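Local coordinates for thiosulfate sulfurtransferase TUM1 (Saccharomyces cerevisiae, PDB 3UTN), which accepts persulfide sulfur from the desulfurase NFS1 and passes it to UBA4 for 2-thiolation of the wobble uridine of tRNAs, at residues V117-V122 / Y143-F148. Numbering follows the deposited sequence.
Sequences VVYDRV and YLLNNF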
loop_
_atom_site.group_PDB
_atom_site.type_symbol
_atom_site.label_atom_id
_atom_site.label_comp_id
_atom_site.label_asym_id
_atom_site.label_seq_id
_atom_site.Cartn_x
_atom_site.Cartn_y
_atom_site.Cartn_z
ATOM N N VAL A 117 4.945 -12.456 -3.812
ATOM C CA VAL A 117 3.517 -12.370 -3.816
ATOM C C VAL A 117 3.122 -11.858 -2.462
ATOM O O VAL A 117 3.167 -12.563 -1.464
ATOM C CB VAL A 117 2.841 -13.694 -4.162
ATOM C CG1 VAL A 117 1.338 -13.505 -4.109
ATOM C CG2 VAL A 117 3.284 -14.158 -5.548
ATOM N N VAL A 118 2.737 -10.600 -2.446
ATOM C CA VAL A 118 2.520 -9.930 -1.209
ATOM C C VAL A 118 1.096 -10.148 -0.796
ATOM O O VAL A 118 0.184 -10.125 -1.608
ATOM C CB VAL A 118 2.781 -8.437 -1.341
ATOM C CG1 VAL A 118 2.608 -7.779 0.011
ATOM C CG2 VAL A 118 4.185 -8.217 -1.868
ATOM N N TYR A 119 0.917 -10.361 0.488
ATOM C CA TYR A 119 -0.406 -10.432 1.016
ATOM C C TYR A 119 -0.323 -9.912 2.417
ATOM O O TYR A 119 0.758 -9.653 2.937
ATOM C CB TYR A 119 -0.907 -11.868 0.990
ATOM C CG TYR A 119 -0.117 -12.834 1.829
ATOM C CD1 TYR A 119 1.081 -13.382 1.368
ATOM C CD2 TYR A 119 -0.570 -13.207 3.083
ATOM C CE1 TYR A 119 1.795 -14.276 2.142
ATOM C CE2 TYR A 119 0.127 -14.106 3.855
ATOM C CZ TYR A 119 1.302 -14.636 3.381
ATOM O OH TYR A 119 1.978 -15.521 4.163
ATOM N N ASP A 120 -1.478 -9.736 3.017
ATOM C CA ASP A 120 -1.520 -9.439 4.419
ATOM C C ASP A 120 -2.747 -10.120 4.965
ATOM O O ASP A 120 -3.590 -10.592 4.199
ATOM C CB ASP A 120 -1.507 -7.927 4.661
ATOM C CG ASP A 120 -2.695 -7.220 4.066
ATOM O OD1 ASP A 120 -3.772 -7.830 3.926
ATOM O OD2 ASP A 120 -2.559 -6.027 3.757
ATOM N N ARG A 121 -2.849 -10.183 6.281
ATOM C CA ARG A 121 -3.946 -10.902 6.895
ATOM C C ARG A 121 -5.191 -10.062 6.991
ATOM O O ARG A 121 -6.267 -10.579 7.257
ATOM C CB ARG A 121 -3.537 -11.398 8.267
ATOM C CG ARG A 121 -2.406 -12.380 8.164
ATOM C CD ARG A 121 -1.914 -12.821 9.518
ATOM N NE ARG A 121 -0.788 -13.719 9.327
ATOM C CZ ARG A 121 -0.902 -14.989 8.959
ATOM N NH1 ARG A 121 -2.095 -15.520 8.752
ATOM N NH2 ARG A 121 0.182 -15.727 8.799
ATOM N N VAL A 122 -5.043 -8.763 6.778
ATOM C CA VAL A 122 -6.170 -7.859 6.930
ATOM C C VAL A 122 -7.012 -7.877 5.670
ATOM O O VAL A 122 -8.233 -8.016 5.727
ATOM C CB VAL A 122 -5.706 -6.433 7.260
ATOM C CG1 VAL A 122 -6.893 -5.478 7.322
ATOM C CG2 VAL A 122 -4.960 -6.440 8.578
ATOM N N TYR A 143 3.750 -9.486 -6.947
ATOM C CA TYR A 143 2.335 -9.609 -7.022
ATOM C C TYR A 143 1.778 -9.220 -5.704
ATOM O O TYR A 143 2.419 -9.368 -4.665
ATOM C CB TYR A 143 1.950 -11.029 -7.359
ATOM C CG TYR A 143 2.334 -11.400 -8.758
ATOM C CD1 TYR A 143 1.470 -11.161 -9.818
ATOM C CD2 TYR A 143 3.570 -11.974 -9.024
ATOM C CE1 TYR A 143 1.817 -11.500 -11.111
ATOM C CE2 TYR A 143 3.925 -12.319 -10.313
ATOM C CZ TYR A 143 3.044 -12.080 -11.350
ATOM O OH TYR A 143 3.405 -12.415 -12.630
ATOM N N LEU A 144 0.580 -8.682 -5.764
ATOM C CA LEU A 144 -0.155 -8.423 -4.583
ATOM C C LEU A 144 -1.223 -9.463 -4.626
ATOM O O LEU A 144 -2.069 -9.451 -5.515
ATOM C CB LEU A 144 -0.766 -7.039 -4.640
ATOM C CG LEU A 144 -1.623 -6.716 -3.433
ATOM C CD1 LEU A 144 -0.758 -6.811 -2.192
ATOM C CD2 LEU A 144 -2.219 -5.336 -3.599
ATOM N N LEU A 145 -1.158 -10.393 -3.686
ATOM C CA LEU A 145 -2.185 -11.390 -3.615
ATOM C C LEU A 145 -3.459 -10.658 -3.314
ATOM O O LEU A 145 -3.519 -9.832 -2.403
ATOM C CB LEU A 145 -1.903 -12.424 -2.540
ATOM C CG LEU A 145 -2.988 -13.499 -2.461
ATOM C CD1 LEU A 145 -2.945 -14.409 -3.676
ATOM C CD2 LEU A 145 -2.799 -14.290 -1.193
ATOM N N ASN A 146 -4.477 -10.956 -4.097
ATOM C CA ASN A 146 -5.740 -10.315 -3.917
ATOM C C ASN A 146 -6.860 -11.296 -3.585
ATOM O O ASN A 146 -7.556 -11.765 -4.465
ATOM C CB ASN A 146 -6.100 -9.493 -5.141
ATOM C CG ASN A 146 -7.325 -8.668 -4.912
ATOM O OD1 ASN A 146 -7.562 -8.202 -3.795
ATOM N ND2 ASN A 146 -8.135 -8.501 -5.952
ATOM N N ASN A 147 -7.018 -11.622 -2.317
ATOM C CA ASN A 147 -6.087 -11.254 -1.273
ATOM C C ASN A 147 -6.007 -12.460 -0.374
ATOM O O ASN A 147 -6.623 -13.488 -0.656
ATOM C CB ASN A 147 -6.558 -10.021 -0.502
ATOM C CG ASN A 147 -7.948 -10.183 0.084
ATOM O OD1 ASN A 147 -8.500 -11.279 0.130
ATOM N ND2 ASN A 147 -8.518 -9.084 0.539
ATOM N N PHE A 148 -5.263 -12.333 0.709
ATOM C CA PHE A 148 -5.087 -13.435 1.608
ATOM C C PHE A 148 -6.390 -13.843 2.268
ATOM O O PHE A 148 -6.574 -15.012 2.572
ATOM C CB PHE A 148 -4.050 -13.099 2.651
ATOM C CG PHE A 148 -3.562 -14.282 3.410
ATOM C CD1 PHE A 148 -3.250 -15.470 2.754
ATOM C CD2 PHE A 148 -3.375 -14.202 4.781
ATOM C CE1 PHE A 148 -2.783 -16.558 3.465
ATOM C CE2 PHE A 148 -2.901 -15.285 5.491
ATOM C CZ PHE A 148 -2.602 -16.463 4.833
HETATM O O HOH W 1 -3.979 -10.082 1.412
#
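Tyr143 O takes the backbone N-H of Val118 in a nearly straight hydrogen bond (N to O 2.6 Å, 178° at the hydrogen), while Tyr143 CB rests against Val117 CG2. Leu144 turns to the other sheet face, where its CD1 lies 4.0 Å from Val118 CB, beside helix 127-136. Leu145 N donates back to Val118 O, continuing the parallel pairing of neighbouring strands 115-119 and 141-145 in a beta-alpha-beta unit of the N-terminal rhodanese domain. On the face shared with Val117, Leu145 CB packs on Val117 CG1 and, at 3.7 Å, on Tyr119 CB. Past a cis peptide bond, Asn147 N-caps helix 148-153. Beyond the strand ends one water links the loop at Asp120 to the first turn of that helix, accepting from Phe148 N (2.7 Å) and Asp120 N (3.0 Å). Phe148, its CG swung opposite the backbone N (chi1 -166°), runs alongside Tyr119 and puts one ring face under Tyr119 CE2, the ring planes inclined at 49°. Arg121 NH1 comes to the Phe148 edge, 3.4 Å from CE2, and is hydrogen-bonded to Pro71 O; Tyr119 OH is hydrogen-bonded to Ser76 OG. Replacing Phe148 by alanine would probably open a gap beside Tyr119 and take from Arg121 CG and NH1 the ring edge they lie against. Backbone bonds thus give way to water and aromatic contact beyond the strand ends, with the polar ends of Tyr119 and Arg121 satisfied beyond the apolar layer.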